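Local coordinates for protein putative transcriptional regulator (Clostridium difficile, PDB 3QI7) that is of unknown function but, as a putative lipoprotein or transcriptional regulator with a periplasmic-binding-protein-like fold, may bind a small ligand, perhaps a sugar, at residues Y302-D307 against F345-E350; D307-S312 against Q362-S367; A339-R344 against S349-L354. All coordinates share one frame; numbering follows the deposited sequence.

Contact 1. Residues Y302-D307 against F345-E350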
loop_
_atom_site.group_PDB
_atom_site.type_symbol
_atom_site.label_atom_id
_atom_site.label_comp_id
_atom_site.label_asym_id
_atom_site.label_seq_id
_atom_site.Cartn_x
_atom_site.Cartn_y
_atom_site.Cartn_z
ATOM N N TYR A 302 -2.780 -4.826 8.268
ATOM C CA TYR A 302 -3.231 -5.681 7.171
ATOM C C TYR A 302 -2.362 -6.948 7.124
ATOM O O TYR A 302 -1.290 -6.991 7.728
ATOM C CB TYR A 302 -3.095 -4.968 5.828
ATOM C CG TYR A 302 -3.801 -3.650 5.634
ATOM C CD1 TYR A 302 -5.021 -3.369 6.272
ATOM C CD2 TYR A 302 -3.289 -2.708 4.746
ATOM C CE1 TYR A 302 -5.695 -2.178 6.038
ATOM C CE2 TYR A 302 -3.933 -1.496 4.506
ATOM C CZ TYR A 302 -5.141 -1.229 5.150
ATOM O OH TYR A 302 -5.789 -0.028 4.912
ATOM N N PRO A 303 -2.796 -7.996 6.392
ATOM C CA PRO A 303 -1.938 -9.157 6.186
ATOM C C PRO A 303 -0.616 -8.839 5.473
ATOM O O PRO A 303 0.364 -9.584 5.623
ATOM C CB PRO A 303 -2.800 -10.068 5.274
ATOM C CG PRO A 303 -4.137 -9.704 5.573
ATOM C CD PRO A 303 -4.112 -8.221 5.787
HETATM N N MSE A 304 -0.606 -7.778 4.670
HETATM C CA MSE A 304 0.606 -7.345 3.962
HETATM C C MSE A 304 0.543 -5.852 3.652
HETATM O O MSE A 304 -0.539 -5.287 3.621
HETATM C CB MSE A 304 0.844 -8.171 2.672
HETATM C CG MSE A 304 -0.326 -8.343 1.722
HETATM SE SE MSE A 304 -0.053 -9.728 0.327
HETATM C CE MSE A 304 1.649 -9.210 -0.432
ATOM N N PRO A 305 1.700 -5.216 3.411
ATOM C CA PRO A 305 1.622 -3.798 3.110
ATOM C C PRO A 305 1.014 -3.562 1.757
ATOM O O PRO A 305 1.150 -4.399 0.893
ATOM C CB PRO A 305 3.068 -3.343 3.076
ATOM C CG PRO A 305 3.933 -4.601 3.355
ATOM C CD PRO A 305 3.065 -5.770 3.262
HETATM N N MSE A 306 0.382 -2.428 1.582
HETATM C CA MSE A 306 -0.190 -2.096 0.275
HETATM C C MSE A 306 0.929 -1.942 -0.821
HETATM O O MSE A 306 0.720 -2.271 -2.010
HETATM C CB MSE A 306 -1.015 -0.812 0.392
HETATM C CG MSE A 306 -2.390 -0.997 1.005
HETATM SE SE MSE A 306 -3.490 -2.152 -0.184
HETATM C CE MSE A 306 -3.738 -1.066 -1.653
ATOM N N ASP A 307 2.103 -1.453 -0.420
ATOM C CA ASP A 307 3.252 -1.341 -1.327
ATOM C C ASP A 307 3.686 -2.685 -1.913
ATOM O O ASP A 307 4.309 -2.723 -2.981
ATOM C CB ASP A 307 4.480 -0.720 -0.615
ATOM C CG ASP A 307 4.374 0.805 -0.447
ATOM O OD1 ASP A 307 3.385 1.393 -0.912
ATOM O OD2 ASP A 307 5.293 1.407 0.156
ATOM N N PHE A 345 -4.136 -14.932 -2.849
ATOM C CA PHE A 345 -3.534 -14.513 -1.570
ATOM C C PHE A 345 -4.163 -15.149 -0.324
ATOM O O PHE A 345 -3.564 -15.127 0.761
ATOM C CB PHE A 345 -3.619 -12.998 -1.413
ATOM C CG PHE A 345 -2.920 -12.225 -2.487
ATOM C CD1 PHE A 345 -3.567 -11.908 -3.668
ATOM C CD2 PHE A 345 -1.611 -11.827 -2.323
ATOM C CE1 PHE A 345 -2.935 -11.183 -4.637
ATOM C CE2 PHE A 345 -0.960 -11.125 -3.298
ATOM C CZ PHE A 345 -1.632 -10.802 -4.478
ATOM N N GLY A 346 -5.364 -15.689 -0.445
ATOM C CA GLY A 346 -6.102 -16.204 0.731
ATOM C C GLY A 346 -6.424 -15.160 1.793
ATOM O O GLY A 346 -6.472 -15.465 3.000
ATOM N N ILE A 347 -6.645 -13.928 1.354
ATOM C CA ILE A 347 -7.065 -12.848 2.224
ATOM C C ILE A 347 -8.357 -12.160 1.712
ATOM O O ILE A 347 -8.679 -12.150 0.501
ATOM C CB ILE A 347 -5.934 -11.801 2.456
ATOM C CG1 ILE A 347 -5.683 -10.932 1.215
ATOM C CG2 ILE A 347 -4.624 -12.490 2.966
ATOM C CD1 ILE A 347 -4.417 -9.983 1.360
ATOM N N GLY A 348 -9.076 -11.556 2.657
ATOM C CA GLY A 348 -10.276 -10.794 2.313
ATOM C C GLY A 348 -9.905 -9.371 1.965
ATOM O O GLY A 348 -8.856 -8.823 2.387
ATOM N N SER A 349 -10.784 -8.746 1.204
ATOM C CA SER A 349 -10.556 -7.414 0.706
ATOM C C SER A 349 -11.887 -6.787 0.306
ATOM O O SER A 349 -12.869 -7.475 0.164
ATOM C CB SER A 349 -9.652 -7.494 -0.560
ATOM O OG SER A 349 -10.283 -8.201 -1.634
ATOM N N GLU A 350 -11.894 -5.483 0.105
ATOM C CA GLU A 350 -13.057 -4.824 -0.492
ATOM C C GLU A 350 -12.583 -3.819 -1.522
ATOM O O GLU A 350 -11.738 -2.960 -1.236
ATOM C CB GLU A 350 -13.931 -4.132 0.571
ATOM C CG GLU A 350 -15.269 -3.536 0.033
ATOM C CD GLU A 350 -15.998 -2.673 1.079
ATOM O OE1 GLU A 350 -15.824 -2.932 2.285
ATOM O OE2 GLU A 350 -16.728 -1.731 0.714
#

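Contact 2. Residues D307-S312 against Q362-S367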
loop_
_atom_site.group_PDB
_atom_site.type_symbol
_atom_site.label_atom_id
_atom_site.label_comp_id
_atom_site.label_asym_id
_atom_site.label_seq_id
_atom_site.Cartn_x
_atom_site.Cartn_y
_atom_site.Cartn_z
ATOM N N ASP A 307 2.103 -1.453 -0.420
ATOM C CA ASP A 307 3.252 -1.341 -1.327
ATOM C C ASP A 307 3.686 -2.685 -1.913
ATOM O O ASP A 307 4.309 -2.723 -2.981
ATOM C CB ASP A 307 4.480 -0.720 -0.615
ATOM C CG ASP A 307 4.374 0.805 -0.447
ATOM O OD1 ASP A 307 3.385 1.393 -0.912
ATOM O OD2 ASP A 307 5.293 1.407 0.156
ATOM N N ALA A 308 3.401 -3.774 -1.209
ATOM C CA ALA A 308 3.618 -5.128 -1.731
ATOM C C ALA A 308 2.387 -5.739 -2.415
ATOM O O ALA A 308 2.487 -6.362 -3.472
ATOM C CB ALA A 308 4.145 -6.071 -0.613
ATOM N N PHE A 309 1.218 -5.537 -1.826
ATOM C CA PHE A 309 -0.003 -6.088 -2.390
ATOM C C PHE A 309 -0.365 -5.572 -3.782
ATOM O O PHE A 309 -0.678 -6.382 -4.656
ATOM C CB PHE A 309 -1.190 -5.911 -1.408
ATOM C CG PHE A 309 -2.470 -6.454 -1.929
ATOM C CD1 PHE A 309 -2.703 -7.820 -1.946
ATOM C CD2 PHE A 309 -3.429 -5.591 -2.492
ATOM C CE1 PHE A 309 -3.915 -8.336 -2.453
ATOM C CE2 PHE A 309 -4.632 -6.079 -2.992
ATOM C CZ PHE A 309 -4.866 -7.457 -3.002
ATOM N N LEU A 310 -0.361 -4.258 -3.999
ATOM C CA LEU A 310 -0.839 -3.723 -5.273
ATOM C C LEU A 310 -0.018 -4.267 -6.451
ATOM O O LEU A 310 -0.597 -4.794 -7.413
ATOM C CB LEU A 310 -0.891 -2.185 -5.296
ATOM C CG LEU A 310 -1.969 -1.567 -4.400
ATOM C CD1 LEU A 310 -1.677 -0.071 -4.147
ATOM C CD2 LEU A 310 -3.407 -1.821 -4.973
ATOM N N PRO A 311 1.316 -4.143 -6.396
ATOM C CA PRO A 311 2.089 -4.688 -7.529
ATOM C C PRO A 311 1.966 -6.227 -7.677
ATOM O O PRO A 311 1.887 -6.717 -8.795
ATOM C CB PRO A 311 3.536 -4.241 -7.226
ATOM C CG PRO A 311 3.551 -4.008 -5.786
ATOM C CD PRO A 311 2.196 -3.476 -5.425
ATOM N N SER A 312 1.921 -6.971 -6.579
ATOM C CA SER A 312 1.752 -8.426 -6.689
ATOM C C SER A 312 0.390 -8.804 -7.274
ATOM O O SER A 312 0.309 -9.722 -8.089
ATOM C CB SER A 312 1.956 -9.119 -5.346
ATOM O OG SER A 312 2.061 -10.515 -5.543
ATOM N N GLN A 362 -10.156 0.969 -9.413
ATOM C CA GLN A 362 -10.735 0.290 -8.263
ATOM C C GLN A 362 -9.835 0.522 -7.076
ATOM O O GLN A 362 -8.631 0.310 -7.189
ATOM C CB GLN A 362 -10.852 -1.213 -8.535
ATOM C CG GLN A 362 -11.947 -1.572 -9.596
ATOM C CD GLN A 362 -13.366 -1.594 -9.063
ATOM O OE1 GLN A 362 -13.583 -1.773 -7.861
ATOM N NE2 GLN A 362 -14.360 -1.487 -9.974
ATOM N N SER A 363 -10.386 1.046 -5.978
ATOM C CA SER A 363 -9.584 1.239 -4.785
ATOM C C SER A 363 -9.825 0.045 -3.902
ATOM O O SER A 363 -10.878 -0.583 -3.998
ATOM C CB SER A 363 -9.889 2.556 -4.088
ATOM O OG SER A 363 -11.193 2.577 -3.584
ATOM N N VAL A 364 -8.863 -0.262 -3.039
ATOM C CA VAL A 364 -8.935 -1.473 -2.228
ATOM C C VAL A 364 -8.581 -1.184 -0.782
ATOM O O VAL A 364 -7.739 -0.340 -0.516
ATOM C CB VAL A 364 -8.014 -2.618 -2.811
ATOM C CG1 VAL A 364 -6.623 -2.139 -3.081
ATOM C CG2 VAL A 364 -7.961 -3.852 -1.902
ATOM N N ILE A 365 -9.253 -1.873 0.134
ATOM C CA ILE A 365 -8.896 -1.894 1.548
ATOM C C ILE A 365 -8.795 -3.362 1.871
ATOM O O ILE A 365 -9.691 -4.111 1.521
ATOM C CB ILE A 365 -10.000 -1.272 2.485
ATOM C CG1 ILE A 365 -10.243 0.217 2.168
ATOM C CG2 ILE A 365 -9.625 -1.470 3.993
ATOM C CD1 ILE A 365 -9.059 1.136 2.396
ATOM N N LEU A 366 -7.721 -3.782 2.512
ATOM C CA LEU A 366 -7.587 -5.204 2.896
ATOM C C LEU A 366 -8.291 -5.475 4.218
ATOM O O LEU A 366 -8.500 -4.556 5.004
ATOM C CB LEU A 366 -6.103 -5.579 3.030
ATOM C CG LEU A 366 -5.339 -5.433 1.726
ATOM C CD1 LEU A 366 -3.839 -5.757 1.949
ATOM C CD2 LEU A 366 -5.955 -6.351 0.657
ATOM N N SER A 367 -8.641 -6.736 4.450
ATOM C CA SER A 367 -9.202 -7.166 5.714
ATOM C C SER A 367 -8.242 -6.896 6.834
ATOM O O SER A 367 -7.037 -6.878 6.660
ATOM C CB SER A 367 -9.558 -8.649 5.725
ATOM O OG SER A 367 -10.771 -8.860 5.037
#

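Contact 3. Residues A339-R344 against S349-L354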
loop_
_atom_site.group_PDB
_atom_site.type_symbol
_atom_site.label_atom_id
_atom_site.label_comp_id
_atom_site.label_asym_id
_atom_site.label_seq_id
_atom_site.Cartn_x
_atom_site.Cartn_y
_atom_site.Cartn_z
ATOM N N ALA A 339 -12.750 -12.064 -5.311
ATOM C CA ALA A 339 -12.581 -13.515 -5.440
ATOM C C ALA A 339 -11.151 -13.861 -5.876
ATOM O O ALA A 339 -10.557 -14.816 -5.361
ATOM C CB ALA A 339 -13.641 -14.113 -6.415
ATOM N N PHE A 340 -10.612 -13.097 -6.835
ATOM C CA PHE A 340 -9.241 -13.305 -7.342
ATOM C C PHE A 340 -8.229 -13.085 -6.217
ATOM O O PHE A 340 -7.272 -13.857 -6.090
ATOM C CB PHE A 340 -8.969 -12.376 -8.513
ATOM C CG PHE A 340 -7.728 -12.707 -9.316
ATOM C CD1 PHE A 340 -7.687 -13.816 -10.131
ATOM C CD2 PHE A 340 -6.597 -11.882 -9.252
ATOM C CE1 PHE A 340 -6.533 -14.120 -10.885
ATOM C CE2 PHE A 340 -5.431 -12.185 -10.004
ATOM C CZ PHE A 340 -5.418 -13.277 -10.826
ATOM N N THR A 341 -8.483 -12.102 -5.344
ATOM C CA THR A 341 -7.629 -11.885 -4.175
ATOM C C THR A 341 -7.687 -13.081 -3.211
ATOM O O THR A 341 -6.667 -13.493 -2.701
ATOM C CB THR A 341 -7.987 -10.561 -3.480
ATOM O OG1 THR A 341 -7.751 -9.491 -4.404
ATOM C CG2 THR A 341 -7.169 -10.322 -2.193
ATOM N N GLU A 342 -8.864 -13.643 -2.966
ATOM C CA GLU A 342 -8.947 -14.874 -2.161
ATOM C C GLU A 342 -8.162 -16.003 -2.808
ATOM O O GLU A 342 -7.350 -16.686 -2.154
ATOM C CB GLU A 342 -10.386 -15.314 -1.969
ATOM C CG GLU A 342 -11.250 -14.367 -1.181
ATOM C CD GLU A 342 -11.087 -14.480 0.306
ATOM O OE1 GLU A 342 -10.273 -15.333 0.782
ATOM O OE2 GLU A 342 -11.805 -13.696 0.986
ATOM N N LEU A 343 -8.371 -16.177 -4.104
ATOM C CA LEU A 343 -7.678 -17.235 -4.879
ATOM C C LEU A 343 -6.162 -17.120 -4.775
ATOM O O LEU A 343 -5.477 -18.112 -4.510
ATOM C CB LEU A 343 -8.062 -17.139 -6.361
ATOM C CG LEU A 343 -7.520 -18.177 -7.343
ATOM C CD1 LEU A 343 -7.974 -19.573 -6.883
ATOM C CD2 LEU A 343 -7.991 -17.903 -8.796
ATOM N N ARG A 344 -5.627 -15.920 -4.972
ATOM C CA ARG A 344 -4.176 -15.785 -5.147
ATOM C C ARG A 344 -3.441 -15.483 -3.841
ATOM O O ARG A 344 -2.265 -15.716 -3.774
ATOM C CB ARG A 344 -3.841 -14.729 -6.203
ATOM C CG ARG A 344 -4.173 -15.133 -7.655
ATOM C CD ARG A 344 -3.032 -16.001 -8.288
ATOM N NE ARG A 344 -3.385 -16.375 -9.649
ATOM C CZ ARG A 344 -3.972 -17.510 -10.022
ATOM N NH1 ARG A 344 -4.252 -18.469 -9.142
ATOM N NH2 ARG A 344 -4.291 -17.682 -11.298
ATOM N N SER A 349 -10.784 -8.746 1.204
ATOM C CA SER A 349 -10.556 -7.414 0.706
ATOM C C SER A 349 -11.887 -6.787 0.306
ATOM O O SER A 349 -12.869 -7.475 0.164
ATOM C CB SER A 349 -9.652 -7.494 -0.560
ATOM O OG SER A 349 -10.283 -8.201 -1.634
ATOM N N GLU A 350 -11.894 -5.483 0.105
ATOM C CA GLU A 350 -13.057 -4.824 -0.492
ATOM C C GLU A 350 -12.583 -3.819 -1.522
ATOM O O GLU A 350 -11.738 -2.960 -1.236
ATOM C CB GLU A 350 -13.931 -4.132 0.571
ATOM C CG GLU A 350 -15.269 -3.536 0.033
ATOM C CD GLU A 350 -15.998 -2.673 1.079
ATOM O OE1 GLU A 350 -15.824 -2.932 2.285
ATOM O OE2 GLU A 350 -16.728 -1.731 0.714
ATOM N N PHE A 351 -13.143 -3.940 -2.736
ATOM C CA PHE A 351 -12.800 -3.102 -3.876
ATOM C C PHE A 351 -13.974 -2.190 -4.227
ATOM O O PHE A 351 -15.129 -2.626 -4.240
ATOM C CB PHE A 351 -12.459 -3.960 -5.115
ATOM C CG PHE A 351 -11.101 -4.630 -5.063
ATOM C CD1 PHE A 351 -10.901 -5.783 -4.289
ATOM C CD2 PHE A 351 -10.050 -4.166 -5.817
ATOM C CE1 PHE A 351 -9.658 -6.409 -4.244
ATOM C CE2 PHE A 351 -8.799 -4.791 -5.763
ATOM C CZ PHE A 351 -8.612 -5.908 -4.988
ATOM N N THR A 352 -13.675 -0.930 -4.509
ATOM C CA THR A 352 -14.693 0.080 -4.772
ATOM C C THR A 352 -14.365 0.860 -6.043
ATOM O O THR A 352 -13.266 1.389 -6.155
ATOM C CB THR A 352 -14.729 1.074 -3.583
ATOM O OG1 THR A 352 -14.941 0.350 -2.369
ATOM C CG2 THR A 352 -15.839 2.122 -3.771
ATOM N N PRO A 353 -15.302 0.961 -7.016
ATOM C CA PRO A 353 -14.924 1.748 -8.185
ATOM C C PRO A 353 -14.799 3.254 -7.883
ATOM O O PRO A 353 -15.471 3.770 -6.985
ATOM C CB PRO A 353 -16.080 1.480 -9.192
ATOM C CG PRO A 353 -17.255 1.146 -8.330
ATOM C CD PRO A 353 -16.618 0.326 -7.194
ATOM N N LEU A 354 -13.970 3.958 -8.644
ATOM C CA LEU A 354 -13.834 5.432 -8.505
ATOM C C LEU A 354 -15.167 6.165 -8.642
ATOM O O LEU A 354 -15.492 7.001 -7.824
ATOM C CB LEU A 354 -12.841 5.983 -9.532
ATOM C CG LEU A 354 -12.464 7.474 -9.428
ATOM C CD1 LEU A 354 -11.816 7.789 -8.047
ATOM C CD2 LEU A 354 -11.536 7.827 -10.569
HETATM O O HOH W 1 -13.263 -10.910 -0.017
#

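Contact 1. Residues Y302-D307 against F345-E350
A Met-aromatic contact and a small apolar patch join two parts of this periplasmic-binding-protein-like fold: the loop before helix 306-324, and the end of helix 334-345 with the link that follows it. The selenium of Met-304, a selenomethionine, lies 3.7 Å from CD2 of Phe-345 and 4.0 Å from CE2 of the same ring. It is 4.8 Å from the ring centroid and 60° off the ring normal, an oblique approach. The two side chains cross at about a right angle. The Met-304 chain bends at chi3 (-52°); SE makes the closest approach, and CE is also near Phe-345 CE2. This holds for the conformer described; a second is also modelled.

Beside this pair, Pro-303 packs on Ile-347. CB and CG of the proline ring are both 3.8 Å from Ile-347 CG2, so the methyl branch sits against one side of the pyrrolidine. The longer branch of Ile-347 points to Met-304 instead: its CD1 comes to 4.4 Å from Met-304 CG, a looser touch. Ile-347 thus reaches two successive residues with its two branches. The contact is apolar throughout and lies near the surface.

Gly-346, just after helix 334-345, leaves helical geometry with positive phi. Pro-305 is the N-cap residue of helix 306-324. The Phe-345 ring also meets Phe-309 of that helix, with planes at about 55°. Ile-347 touches Leu-366 and Thr-341, so the patch lies where helices 306-324 and 334-345 meet strand 361-370.

Contact 2. Residues D307-S312 against Q362-S367
The axes of the short segments, helix 307-312 and strand 362-366, come within 10.9 Å, at an angle of 130° between their N-to-C directions, an oblique crossing. This is helix-on-sheet packing in the periplasmic-binding-protein-like fold: helix 306-324 lies against the mixed sheet through strand 361-370. Residues Phe-309, Leu-310, Val-364 and Leu-366 make the contact, and all four are buried.

Phe-309 touches both Val-364 and Leu-366. Its CG lies opposite the backbone N (chi1 180°), and the ring extends from the helix toward the strand. Leu-366 answers with a CH-pi contact. Its CD2 methyl lies over one ring face, 3.9 Å from the centroid and 12° off the normal. The other methyl, CD1, is near the base of the ring, 4.2 Å from Phe-309 CG. Val-364 takes a different place: its CG2 is 4.2 Å from Phe-309 CE2, an oblique touch.

The other Val-364 methyl serves the next helix residue. Val-364 and Leu-310 run past each other in opposite directions. Leu-310 leaves the helix at an angle, but its end bends nearer the strand. The two branches of the valine are therefore shared between two consecutive helix residues.

The strand is held on both sides by backbone bonds, to Gly-137 and to Thr-352 and Glu-350. The tightest side-chain touch here is Leu-310 CD2 to Val-364 CG1, at 3.7 Å.

Contact 3. Residues A339-R344 against S349-L354
Ser-349 opens strand 349-353 and touches Thr-341 of helix 334-345 across a short turn, as a helix-to-strand connection folded back on itself. Its OG lies 3.8 Å from both CB and CG2 of Thr-341. The serine oxygen therefore rests against the carbon side of the threonine. The Ser-349 chi1 of 63° turns OG to Thr-341. Ser-349 CB is 4.1 Å from Thr-341 CG2, so the methyl also meets the serine carbon. A water donates at best weakly to Ser-349 O (3.5 Å) and to Glu-342 OE2 (3.3 Å), so it is a doubtful bridge.

Glu-350 follows. Its backbone pairs with Ile-365 of strand 361-370, the antiparallel neighbour in the sheet.

Phe-351 points back to the helix. Its ring edge meets Thr-341 OG1 near the ring plane. CE1 is 3.6 Å and CZ 3.7 Å from that oxygen, and the two side chains cross at a slant. The ring also packs on Leu-337 and on Leu-313 of helix 306-324. The backbone N of Phe-351 makes a hydrogen bond with Glu-338 OE2, a polar tie from the helix to the strand.

Thr-352 continues the sheet through backbone bonds with Ser-363, and Leu-354 pairs with Tyr-361 beyond the strand.

Thr-341 is thus divided by its two branches. CG2, opposite its backbone N, goes to the serine, while OG1 goes to the ring edge. OG1 has its own hydrogen bond to Leu-337 O, one turn back in the helix. The polar atom is therefore satisfied inside the helix, and its touch on the phenylalanine edge is packing, perhaps with a slight electrostatic attraction to the ring C-H groups.

The three contacts lie close together in the domain built on the mixed sheet. Contacts 1 and 2 have centres 6 Å apart, and contact 3 is 9 Å from each. Contacts 1 and 2 both use helix 306-324, and their segments overlap at Asp-307. The segments of contacts 1 and 3 overlap at Ser-349 and Glu-350 on strand 349-353. That strand pairs antiparallel with strand 361-370 of contact 2. Along the chain, contacts 1 and 2 alternate their segments, and contact 3 is nested inside the loop closed by contact 2. Together they pack the C-terminal helices and the two last strands into one unit.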